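Local coordinates for protein abietadiene synthase, chloroplastic (Abies grandis, PDB 3S9V) that is a plastid terpene synthase, a mainly helical enzyme that joins a terpene synthase N-terminal domain to a terpene synthase metal-binding domain, at residues Ser531-Ile536 / Tyr580-Asp585; Leu88-Trp93 / Ile129-Thr134; Thr35-Ile40 / Asp286-Glu291. One frame throughout, in Å; residues are numbered along the deposited sequence.

In the fold
The three contacts are spread along an elongated helical chain and none touches another. Interaction 3 comes first and closes a loop of 245 residues, joining the N-terminal helix 29-46 to the start of helix 290-301. Interaction 2, a loop against helix 122-136, is nested inside that loop, its centre about 42 Å from that of interaction 3. Interaction 1 follows in series and pairs helices 521-541 and 570-594 of the metal-binding domain; its centre lies about 74 Å from that of interaction 2, on the opposite side of the chain's centre. This order fits the three-domain build of large plant terpene synthases, in which one helical domain is inserted after the first helix of another.

Interaction 1: residues Ser531-Ile536 / Tyr580-Asp585; sequences SNFTVI and YNTFND
Two neighbouring residues, Thr582 and Phe583, meet Phe533 through similar first torsions: Thr582 OG1 (chi1 -69°) and Phe583 CG (chi1 -73°) each lie beside their own backbone N, anti to the carbonyl carbon. Being adjacent in the helix, they meet the Phe533 ring at different places. Thr582 OG1 comes to the ring's edge, near its plane, 3.6 Å from Phe533 CE1. It is no bond: this hydroxyl is hydrogen-bonded to Gly578 O, one turn back in its own helix, and more weakly to Trp488 NE1. Thr582 CG2 also reaches the same corner, 3.9 Å from Phe533 CE1. The two rings form an offset edge-to-face pair, the edge of Phe583 turned toward the face of Phe533, with centroids 5.8 Å apart and planes at 62°. Their closest atoms are Phe533 CD1 and Phe583 CE1, at 4.0 Å. Phe579 and Phe494 also meet the Phe533 ring, and Trp606 stands edge-to-face with Phe583. With the CA atoms of Phe533 and Thr582 9.6 Å apart, the Phe533 ring spans most of the gap between the helices. Such aromatic packing belongs to the helical bundle of the terpene synthase metal-binding domain, where helix 521-541 runs into the family's aspartate-rich sequence.

Interaction 2: residues Leu88-Trp93 / Ile129-Thr134; sequences LKDGSW and IEFFRT
Phe131 meets Asp90, Gly91 and Ser92 in the tight loop 88-93, and its ring carries most of the apolar contact. Its CG is anti to the backbone N (chi1 170°), which swings the ring off helix 122-136 toward the loop. Ser92 CB sits over one face, close to the ring centre, in a CH-pi contact whose exact spacing is doubtful. The Asp90 side chain slants across the ring instead: carboxylate and ring planes are 44° apart, and Asp90 OD1 comes to 3.3 Å from Phe131 CE1. The backbone adds to this packing. Asp90 O lies 3.4 Å from Phe131 CB, and because Gly91 carries no side chain, its CA can approach that of Phe131 to 5.3 Å.

The hydrogen bonds are local to the loop and shape the surface offered to Phe131. A type I turn runs from Leu88 to Gly91, closed by Gly91 N to Leu88 O at 3.0 Å. With chi1 at 63° the Asp90 carboxylate turns back toward Ser92, which grips OD2 with two bonds: the backbone N of Ser92, 2.9 Å from Asp90 OD2, arrives from above the carboxylate plane and makes an Asx turn, while Ser92 OG, 2.7 Å from the same oxygen, comes in on the syn side. Arg104 lies near Asp90 OD1 and Ser92 OG, in weak interactions with both.

From Gln87 to Trp93 the sequence matches the QW motif of terpene cyclases, and Gln87 NE2 bonds to Gly91 O. The loop links helices 77-85 and 101-117: Trp93 NE1 bonds back to Ile83 O on the former, Trp93 N to Thr108 OG1 on the latter, and Phe131 of helix 122-136 rests on that same Thr108.

Interaction 3: residues Thr35-Ile40 / Asp286-Glu291; sequences TLISEI and DRHFKE
Ile37 and Ile40 of helix 29-46 pack onto His288 and Phe289, setting the N-terminal helix against the start of helix 290-301 in the alpha-helical terpene synthase fold. The second segment starts with a short 3-10 turn, 286-288, closed by Phe289 N to Asp286 O at 3.0 Å. Arg287 then lays its CG over the face of the His288 ring turned from Ile37. Its guanidinium group, with His288 NE2 above it, forms a salt bridge to Asp470 of helix 461-491, the residue that also takes a weak hydrogen bond from His288 NE2.

On the other face of the His288 imidazole stands the tip of Ile37: CD1 lies 3.8 Å from the ring centroid, 20° off the normal, in a CH-pi contact displaced toward the CG-ND1 bond. Phe289 follows at the N-cap position of helix 290-301 and points its ring at helix 29-46. This phenyl ring is sandwiched, with His288 CB over one face and Ile40 CG2 over the other, the latter 3.9 Å from the centroid. With Ile40 CG1 beside the backbone N (chi1 -70°), CG2 is left anti to it and is the branch that reaches the ring, and Ile37 CG2 adds a contact of 3.7 Å to Phe289 CE1. At the edge of the ring and in its plane, Phe289 CE1 faces the backbone oxygen Ile37 O at 3.6 Å.

Interaction 1: residues Ser531-Ile536 / Tyr580-Asp585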
loop_
_atom_site.group_PDB
_atom_site.type_symbol
_atom_site.label_atom_id
_atom_site.label_comp_id
_atom_site.label_asym_id
_atom_site.label_seq_id
_atom_site.Cartn_x
_atom_site.Cartn_y
_atom_site.Cartn_z
ATOM N N SER A 531 -13.183 -19.410 18.277
ATOM C CA SER A 531 -12.458 -18.387 19.030
ATOM C C SER A 531 -13.169 -18.111 20.348
ATOM O O SER A 531 -12.536 -18.014 21.399
ATOM C CB SER A 531 -12.368 -17.081 18.236
ATOM O OG SER A 531 -11.641 -17.259 17.039
ATOM N N ASN A 532 -14.492 -17.977 20.291
ATOM C CA ASN A 532 -15.269 -17.715 21.496
ATOM C C ASN A 532 -15.052 -18.847 22.496
ATOM O O ASN A 532 -14.941 -18.613 23.701
ATOM C CB ASN A 532 -16.758 -17.586 21.166
ATOM C CG ASN A 532 -17.442 -16.529 22.009
ATOM O OD1 ASN A 532 -17.354 -16.548 23.236
ATOM N ND2 ASN A 532 -18.123 -15.595 21.356
ATOM N N PHE A 533 -14.977 -20.078 22.004
ATOM C CA PHE A 533 -14.749 -21.189 22.908
ATOM C C PHE A 533 -13.348 -21.199 23.502
ATOM O O PHE A 533 -13.160 -21.685 24.611
ATOM C CB PHE A 533 -15.052 -22.525 22.233
ATOM C CG PHE A 533 -16.423 -23.044 22.551
ATOM C CD1 PHE A 533 -17.453 -22.959 21.621
ATOM C CD2 PHE A 533 -16.703 -23.555 23.815
ATOM C CE1 PHE A 533 -18.739 -23.371 21.943
ATOM C CE2 PHE A 533 -17.991 -23.971 24.149
ATOM C CZ PHE A 533 -19.009 -23.878 23.209
ATOM N N THR A 534 -12.362 -20.667 22.782
ATOM C CA THR A 534 -11.015 -20.631 23.345
ATOM C C THR A 534 -10.999 -19.591 24.468
ATOM O O THR A 534 -10.230 -19.709 25.417
ATOM C CB THR A 534 -9.933 -20.282 22.285
ATOM O OG1 THR A 534 -10.188 -18.988 21.723
ATOM C CG2 THR A 534 -9.937 -21.308 21.180
ATOM N N VAL A 535 -11.867 -18.586 24.365
ATOM C CA VAL A 535 -11.953 -17.546 25.390
ATOM C C VAL A 535 -12.650 -18.091 26.629
ATOM O O VAL A 535 -12.181 -17.895 27.751
ATOM C CB VAL A 535 -12.733 -16.311 24.882
ATOM C CG1 VAL A 535 -13.147 -15.421 26.055
ATOM C CG2 VAL A 535 -11.868 -15.526 23.917
ATOM N N ILE A 536 -13.768 -18.779 26.410
ATOM C CA ILE A 536 -14.560 -19.377 27.482
ATOM C C ILE A 536 -13.754 -20.418 28.262
ATOM O O ILE A 536 -13.726 -20.399 29.498
ATOM C CB ILE A 536 -15.840 -20.058 26.909
ATOM C CG1 ILE A 536 -16.811 -18.998 26.374
ATOM C CG2 ILE A 536 -16.520 -20.899 27.973
ATOM C CD1 ILE A 536 -18.015 -19.594 25.659
ATOM N N TYR A 580 -19.782 -29.501 23.475
ATOM C CA TYR A 580 -20.129 -30.759 22.809
ATOM C C TYR A 580 -21.180 -30.577 21.701
ATOM O O TYR A 580 -21.036 -31.114 20.600
ATOM C CB TYR A 580 -20.629 -31.750 23.872
ATOM C CG TYR A 580 -21.138 -33.100 23.386
ATOM C CD1 TYR A 580 -22.511 -33.357 23.277
ATOM C CD2 TYR A 580 -20.254 -34.145 23.125
ATOM C CE1 TYR A 580 -22.988 -34.630 22.929
ATOM C CE2 TYR A 580 -20.718 -35.415 22.775
ATOM C CZ TYR A 580 -22.085 -35.652 22.682
ATOM O OH TYR A 580 -22.531 -36.916 22.351
ATOM N N ASN A 581 -22.234 -29.822 21.985
ATOM C CA ASN A 581 -23.268 -29.606 20.980
ATOM C C ASN A 581 -22.730 -28.799 19.797
ATOM O O ASN A 581 -23.012 -29.108 18.640
ATOM C CB ASN A 581 -24.477 -28.889 21.590
ATOM C CG ASN A 581 -25.191 -29.733 22.630
ATOM O OD1 ASN A 581 -25.148 -30.961 22.578
ATOM N ND2 ASN A 581 -25.865 -29.076 23.572
ATOM N N THR A 582 -21.952 -27.767 20.092
ATOM C CA THR A 582 -21.390 -26.937 19.047
ATOM C C THR A 582 -20.456 -27.733 18.143
ATOM O O THR A 582 -20.586 -27.685 16.921
ATOM C CB THR A 582 -20.619 -25.747 19.630
ATOM O OG1 THR A 582 -21.539 -24.835 20.240
ATOM C CG2 THR A 582 -19.847 -25.029 18.543
ATOM N N PHE A 583 -19.534 -28.493 18.720
ATOM C CA PHE A 583 -18.618 -29.224 17.868
ATOM C C PHE A 583 -19.124 -30.479 17.180
ATOM O O PHE A 583 -18.515 -30.928 16.210
ATOM C CB PHE A 583 -17.307 -29.476 18.598
ATOM C CG PHE A 583 -16.475 -28.238 18.735
ATOM C CD1 PHE A 583 -16.583 -27.428 19.864
ATOM C CD2 PHE A 583 -15.650 -27.825 17.687
ATOM C CE1 PHE A 583 -15.887 -26.218 19.944
ATOM C CE2 PHE A 583 -14.951 -26.617 17.757
ATOM C CZ PHE A 583 -15.072 -25.811 18.888
ATOM N N ASN A 584 -20.223 -31.055 17.659
ATOM C CA ASN A 584 -20.772 -32.218 16.974
ATOM C C ASN A 584 -21.334 -31.652 15.671
ATOM O O ASN A 584 -21.328 -32.311 14.630
ATOM C CB ASN A 584 -21.899 -32.874 17.775
ATOM C CG ASN A 584 -21.397 -33.935 18.726
ATOM O OD1 ASN A 584 -20.384 -34.600 18.467
ATOM N ND2 ASN A 584 -22.113 -34.120 19.825
ATOM N N ASP A 585 -21.810 -30.413 15.759
ATOM C CA ASP A 585 -22.369 -29.692 14.624
ATOM C C ASP A 585 -21.252 -29.417 13.618
ATOM O O ASP A 585 -21.347 -29.810 12.454
ATOM C CB ASP A 585 -22.985 -28.373 15.108
ATOM C CG ASP A 585 -23.565 -27.540 13.976
ATOM O OD1 ASP A 585 -24.110 -26.450 14.261
ATOM O OD2 ASP A 585 -23.480 -27.969 12.804
#

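Interaction 2: residues Leu88-Trp93 / Ile129-Thr134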
loop_
_atom_site.group_PDB
_atom_site.type_symbol
_atom_site.label_atom_id
_atom_site.label_comp_id
_atom_site.label_asym_id
_atom_site.label_seq_id
_atom_site.Cartn_x
_atom_site.Cartn_y
_atom_site.Cartn_z
ATOM N N LEU A 88 -7.473 27.410 -24.959
ATOM C CA LEU A 88 -8.643 27.521 -24.093
ATOM C C LEU A 88 -9.366 28.859 -24.271
ATOM O O LEU A 88 -8.851 29.773 -24.920
ATOM C CB LEU A 88 -8.223 27.331 -22.632
ATOM C CG LEU A 88 -7.474 26.028 -22.316
ATOM C CD1 LEU A 88 -7.090 26.004 -20.846
ATOM C CD2 LEU A 88 -8.346 24.823 -22.653
ATOM N N LYS A 89 -10.558 28.968 -23.687
ATOM C CA LYS A 89 -11.375 30.181 -23.792
ATOM C C LYS A 89 -10.733 31.459 -23.267
ATOM O O LYS A 89 -10.972 32.536 -23.804
ATOM C CB LYS A 89 -12.721 29.982 -23.087
ATOM C CG LYS A 89 -13.642 29.013 -23.797
ATOM C CD LYS A 89 -14.988 28.896 -23.095
ATOM C CE LYS A 89 -15.914 27.958 -23.855
ATOM N NZ LYS A 89 -17.236 27.821 -23.187
ATOM N N ASP A 90 -9.931 31.350 -22.217
ATOM C CA ASP A 90 -9.284 32.529 -21.657
ATOM C C ASP A 90 -8.003 32.901 -22.415
ATOM O O ASP A 90 -7.312 33.849 -22.054
ATOM C CB ASP A 90 -8.981 32.310 -20.170
ATOM C CG ASP A 90 -8.000 31.162 -19.925
ATOM O OD1 ASP A 90 -7.698 30.883 -18.742
ATOM O OD2 ASP A 90 -7.529 30.541 -20.905
ATOM N N GLY A 91 -7.686 32.146 -23.464
ATOM C CA GLY A 91 -6.506 32.445 -24.256
ATOM C C GLY A 91 -5.261 31.670 -23.887
ATOM O O GLY A 91 -4.230 31.777 -24.555
ATOM N N SER A 92 -5.343 30.885 -22.823
ATOM C CA SER A 92 -4.195 30.105 -22.391
ATOM C C SER A 92 -4.222 28.718 -23.021
ATOM O O SER A 92 -5.193 28.338 -23.682
ATOM C CB SER A 92 -4.211 29.947 -20.872
ATOM O OG SER A 92 -5.279 29.098 -20.469
ATOM N N TRP A 93 -3.134 27.984 -22.814
ATOM C CA TRP A 93 -3.005 26.602 -23.268
ATOM C C TRP A 93 -2.645 25.848 -21.991
ATOM O O TRP A 93 -2.097 26.434 -21.056
ATOM C CB TRP A 93 -1.867 26.438 -24.279
ATOM C CG TRP A 93 -2.244 26.711 -25.697
ATOM C CD1 TRP A 93 -2.793 25.833 -26.595
ATOM C CD2 TRP A 93 -2.087 27.948 -26.391
ATOM N NE1 TRP A 93 -2.981 26.452 -27.809
ATOM C CE2 TRP A 93 -2.557 27.751 -27.711
ATOM C CE3 TRP A 93 -1.591 29.210 -26.024
ATOM C CZ2 TRP A 93 -2.544 28.765 -28.665
ATOM C CZ3 TRP A 93 -1.578 30.220 -26.978
ATOM C CH2 TRP A 93 -2.052 29.990 -28.285
ATOM N N ILE A 129 -1.089 36.136 -25.733
ATOM C CA ILE A 129 -0.326 37.243 -25.170
ATOM C C ILE A 129 -1.128 37.924 -24.072
ATOM O O ILE A 129 -0.603 38.204 -22.989
ATOM C CB ILE A 129 0.047 38.286 -26.254
ATOM C CG1 ILE A 129 1.189 37.746 -27.115
ATOM C CG2 ILE A 129 0.471 39.601 -25.605
ATOM C CD1 ILE A 129 1.667 38.715 -28.174
ATOM N N GLU A 130 -2.404 38.169 -24.350
ATOM C CA GLU A 130 -3.281 38.820 -23.385
ATOM C C GLU A 130 -3.441 37.970 -22.140
ATOM O O GLU A 130 -3.388 38.487 -21.024
ATOM C CB GLU A 130 -4.642 39.099 -24.018
ATOM C CG GLU A 130 -4.518 39.816 -25.356
ATOM C CD GLU A 130 -5.852 40.204 -25.961
ATOM O OE1 GLU A 130 -6.844 39.470 -25.757
ATOM O OE2 GLU A 130 -5.901 41.239 -26.659
ATOM N N PHE A 131 -3.633 36.664 -22.314
ATOM C CA PHE A 131 -3.769 35.800 -21.147
ATOM C C PHE A 131 -2.487 35.845 -20.337
ATOM O O PHE A 131 -2.516 36.037 -19.126
ATOM C CB PHE A 131 -4.025 34.345 -21.527
ATOM C CG PHE A 131 -3.923 33.413 -20.353
ATOM C CD1 PHE A 131 -4.998 33.252 -19.485
ATOM C CD2 PHE A 131 -2.725 32.768 -20.059
ATOM C CE1 PHE A 131 -4.879 32.472 -18.345
ATOM C CE2 PHE A 131 -2.599 31.986 -18.920
ATOM C CZ PHE A 131 -3.676 31.837 -18.061
ATOM N N PHE A 132 -1.360 35.658 -21.013
ATOM C CA PHE A 132 -0.069 35.665 -20.339
ATOM C C PHE A 132 0.137 36.947 -19.544
ATOM O O PHE A 132 0.637 36.908 -18.422
ATOM C CB PHE A 132 1.061 35.484 -21.357
ATOM C CG PHE A 132 2.442 35.546 -20.751
ATOM C CD1 PHE A 132 3.023 36.767 -20.423
ATOM C CD2 PHE A 132 3.158 34.384 -20.501
ATOM C CE1 PHE A 132 4.293 36.824 -19.858
ATOM C CE2 PHE A 132 4.425 34.431 -19.936
ATOM C CZ PHE A 132 4.994 35.650 -19.615
ATOM N N ARG A 133 -0.246 38.080 -20.125
ATOM C CA ARG A 133 -0.095 39.365 -19.451
ATOM C C ARG A 133 -1.010 39.480 -18.229
ATOM O O ARG A 133 -0.592 39.962 -17.176
ATOM C CB ARG A 133 -0.371 40.522 -20.426
ATOM C CG ARG A 133 -0.488 41.886 -19.752
ATOM C CD ARG A 133 -0.295 43.027 -20.745
ATOM N NE ARG A 133 -1.137 42.876 -21.921
ATOM C CZ ARG A 133 -0.677 42.642 -23.144
ATOM N NH1 ARG A 133 0.631 42.535 -23.362
ATOM N NH2 ARG A 133 -1.530 42.510 -24.151
ATOM N N THR A 134 -2.251 39.029 -18.357
ATOM C CA THR A 134 -3.167 39.111 -17.230
ATOM C C THR A 134 -2.742 38.158 -16.121
ATOM O O THR A 134 -2.755 38.509 -14.942
ATOM C CB THR A 134 -4.604 38.769 -17.639
ATOM O OG1 THR A 134 -4.998 39.596 -18.741
ATOM C CG2 THR A 134 -5.550 39.008 -16.471
#

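Interaction 3: residues Thr35-Ile40 / Asp286-Glu291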
loop_
_atom_site.group_PDB
_atom_site.type_symbol
_atom_site.label_atom_id
_atom_site.label_comp_id
_atom_site.label_asym_id
_atom_site.label_seq_id
_atom_site.Cartn_x
_atom_site.Cartn_y
_atom_site.Cartn_z
ATOM N N THR A 35 -21.025 -4.361 -14.121
ATOM C CA THR A 35 -20.648 -3.448 -15.190
ATOM C C THR A 35 -19.269 -2.858 -14.922
ATOM O O THR A 35 -18.385 -2.908 -15.775
ATOM C CB THR A 35 -21.675 -2.300 -15.317
ATOM O OG1 THR A 35 -22.964 -2.852 -15.602
ATOM C CG2 THR A 35 -21.286 -1.346 -16.435
ATOM N N LEU A 36 -19.093 -2.297 -13.733
ATOM C CA LEU A 36 -17.825 -1.700 -13.358
ATOM C C LEU A 36 -16.672 -2.684 -13.492
ATOM O O LEU A 36 -15.592 -2.330 -13.970
ATOM C CB LEU A 36 -17.909 -1.174 -11.927
ATOM C CG LEU A 36 -18.733 0.108 -11.802
ATOM C CD1 LEU A 36 -19.100 0.381 -10.350
ATOM C CD2 LEU A 36 -17.925 1.257 -12.370
ATOM N N ILE A 37 -16.910 -3.925 -13.085
ATOM C CA ILE A 37 -15.883 -4.951 -13.151
ATOM C C ILE A 37 -15.460 -5.263 -14.578
ATOM O O ILE A 37 -14.274 -5.436 -14.852
ATOM C CB ILE A 37 -16.347 -6.260 -12.458
ATOM C CG1 ILE A 37 -16.526 -6.021 -10.957
ATOM C CG2 ILE A 37 -15.318 -7.356 -12.652
ATOM C CD1 ILE A 37 -16.949 -7.253 -10.185
ATOM N N SER A 38 -16.417 -5.342 -15.494
ATOM C CA SER A 38 -16.055 -5.642 -16.871
ATOM C C SER A 38 -15.365 -4.430 -17.506
ATOM O O SER A 38 -14.504 -4.580 -18.372
ATOM C CB SER A 38 -17.295 -6.052 -17.681
ATOM O OG SER A 38 -18.197 -4.971 -17.825
ATOM N N GLU A 39 -15.729 -3.232 -17.055
ATOM C CA GLU A 39 -15.137 -2.012 -17.591
ATOM C C GLU A 39 -13.705 -1.831 -17.109
ATOM O O GLU A 39 -12.842 -1.358 -17.850
ATOM C CB GLU A 39 -15.979 -0.796 -17.199
ATOM C CG GLU A 39 -17.284 -0.689 -17.972
ATOM C CD GLU A 39 -18.111 0.520 -17.574
ATOM O OE1 GLU A 39 -19.111 0.811 -18.269
ATOM O OE2 GLU A 39 -17.768 1.176 -16.567
ATOM N N ILE A 40 -13.462 -2.211 -15.860
ATOM C CA ILE A 40 -12.135 -2.104 -15.273
ATOM C C ILE A 40 -11.241 -3.210 -15.824
ATOM O O ILE A 40 -10.031 -3.027 -15.974
ATOM C CB ILE A 40 -12.215 -2.182 -13.733
ATOM C CG1 ILE A 40 -12.863 -0.903 -13.199
ATOM C CG2 ILE A 40 -10.831 -2.380 -13.137
ATOM C CD1 ILE A 40 -13.105 -0.919 -11.707
ATOM N N ASP A 286 -9.462 -5.912 -5.439
ATOM C CA ASP A 286 -8.551 -6.698 -6.257
ATOM C C ASP A 286 -8.968 -8.152 -6.522
ATOM O O ASP A 286 -8.539 -8.742 -7.517
ATOM C CB ASP A 286 -7.155 -6.680 -5.617
ATOM C CG ASP A 286 -7.144 -7.298 -4.224
ATOM O OD1 ASP A 286 -6.482 -8.346 -4.047
ATOM O OD2 ASP A 286 -7.802 -6.742 -3.308
ATOM N N ARG A 287 -9.794 -8.743 -5.662
ATOM C CA ARG A 287 -10.178 -10.141 -5.883
ATOM C C ARG A 287 -10.907 -10.325 -7.207
ATOM O O ARG A 287 -10.927 -11.422 -7.771
ATOM C CB ARG A 287 -11.059 -10.669 -4.741
ATOM C CG ARG A 287 -12.487 -10.120 -4.703
ATOM C CD ARG A 287 -13.263 -10.709 -3.526
ATOM N NE ARG A 287 -14.678 -10.334 -3.510
ATOM C CZ ARG A 287 -15.135 -9.134 -3.171
ATOM N NH1 ARG A 287 -14.294 -8.171 -2.815
ATOM N NH2 ARG A 287 -16.438 -8.897 -3.177
ATOM N N HIS A 288 -11.497 -9.243 -7.706
ATOM C CA HIS A 288 -12.243 -9.281 -8.957
ATOM C C HIS A 288 -11.376 -9.230 -10.215
ATOM O O HIS A 288 -11.894 -9.362 -11.325
ATOM C CB HIS A 288 -13.227 -8.113 -9.009
ATOM C CG HIS A 288 -14.199 -8.082 -7.872
ATOM N ND1 HIS A 288 -15.109 -9.091 -7.641
ATOM C CD2 HIS A 288 -14.422 -7.149 -6.917
ATOM C CE1 HIS A 288 -15.852 -8.781 -6.594
ATOM N NE2 HIS A 288 -15.456 -7.607 -6.135
ATOM N N PHE A 289 -10.066 -9.053 -10.059
ATOM C CA PHE A 289 -9.186 -8.940 -11.225
ATOM C C PHE A 289 -7.885 -9.713 -11.112
ATOM O O PHE A 289 -6.840 -9.237 -11.552
ATOM C CB PHE A 289 -8.843 -7.469 -11.447
ATOM C CG PHE A 289 -10.001 -6.548 -11.258
ATOM C CD1 PHE A 289 -10.979 -6.424 -12.244
ATOM C CD2 PHE A 289 -10.137 -5.824 -10.079
ATOM C CE1 PHE A 289 -12.079 -5.585 -12.054
ATOM C CE2 PHE A 289 -11.227 -4.987 -9.878
ATOM C CZ PHE A 289 -12.205 -4.867 -10.873
ATOM N N LYS A 290 -7.933 -10.904 -10.540
ATOM C CA LYS A 290 -6.719 -11.683 -10.375
ATOM C C LYS A 290 -5.955 -11.961 -11.666
ATOM O O LYS A 290 -4.725 -11.871 -11.688
ATOM C CB LYS A 290 -7.032 -12.980 -9.625
ATOM C CG LYS A 290 -7.480 -12.708 -8.185
ATOM C CD LYS A 290 -7.382 -13.937 -7.283
ATOM C CE LYS A 290 -8.396 -15.014 -7.653
ATOM N NZ LYS A 290 -9.807 -14.575 -7.440
ATOM N N GLU A 291 -6.674 -12.272 -12.739
ATOM C CA GLU A 291 -6.046 -12.561 -14.028
ATOM C C GLU A 291 -5.404 -11.324 -14.647
ATOM O O GLU A 291 -4.368 -11.421 -15.305
ATOM C CB GLU A 291 -7.074 -13.117 -15.017
ATOM C CG GLU A 291 -7.695 -14.448 -14.635
ATOM C CD GLU A 291 -8.882 -14.797 -15.520
ATOM O OE1 GLU A 291 -9.938 -14.140 -15.380
ATOM O OE2 GLU A 291 -8.757 -15.717 -16.361
#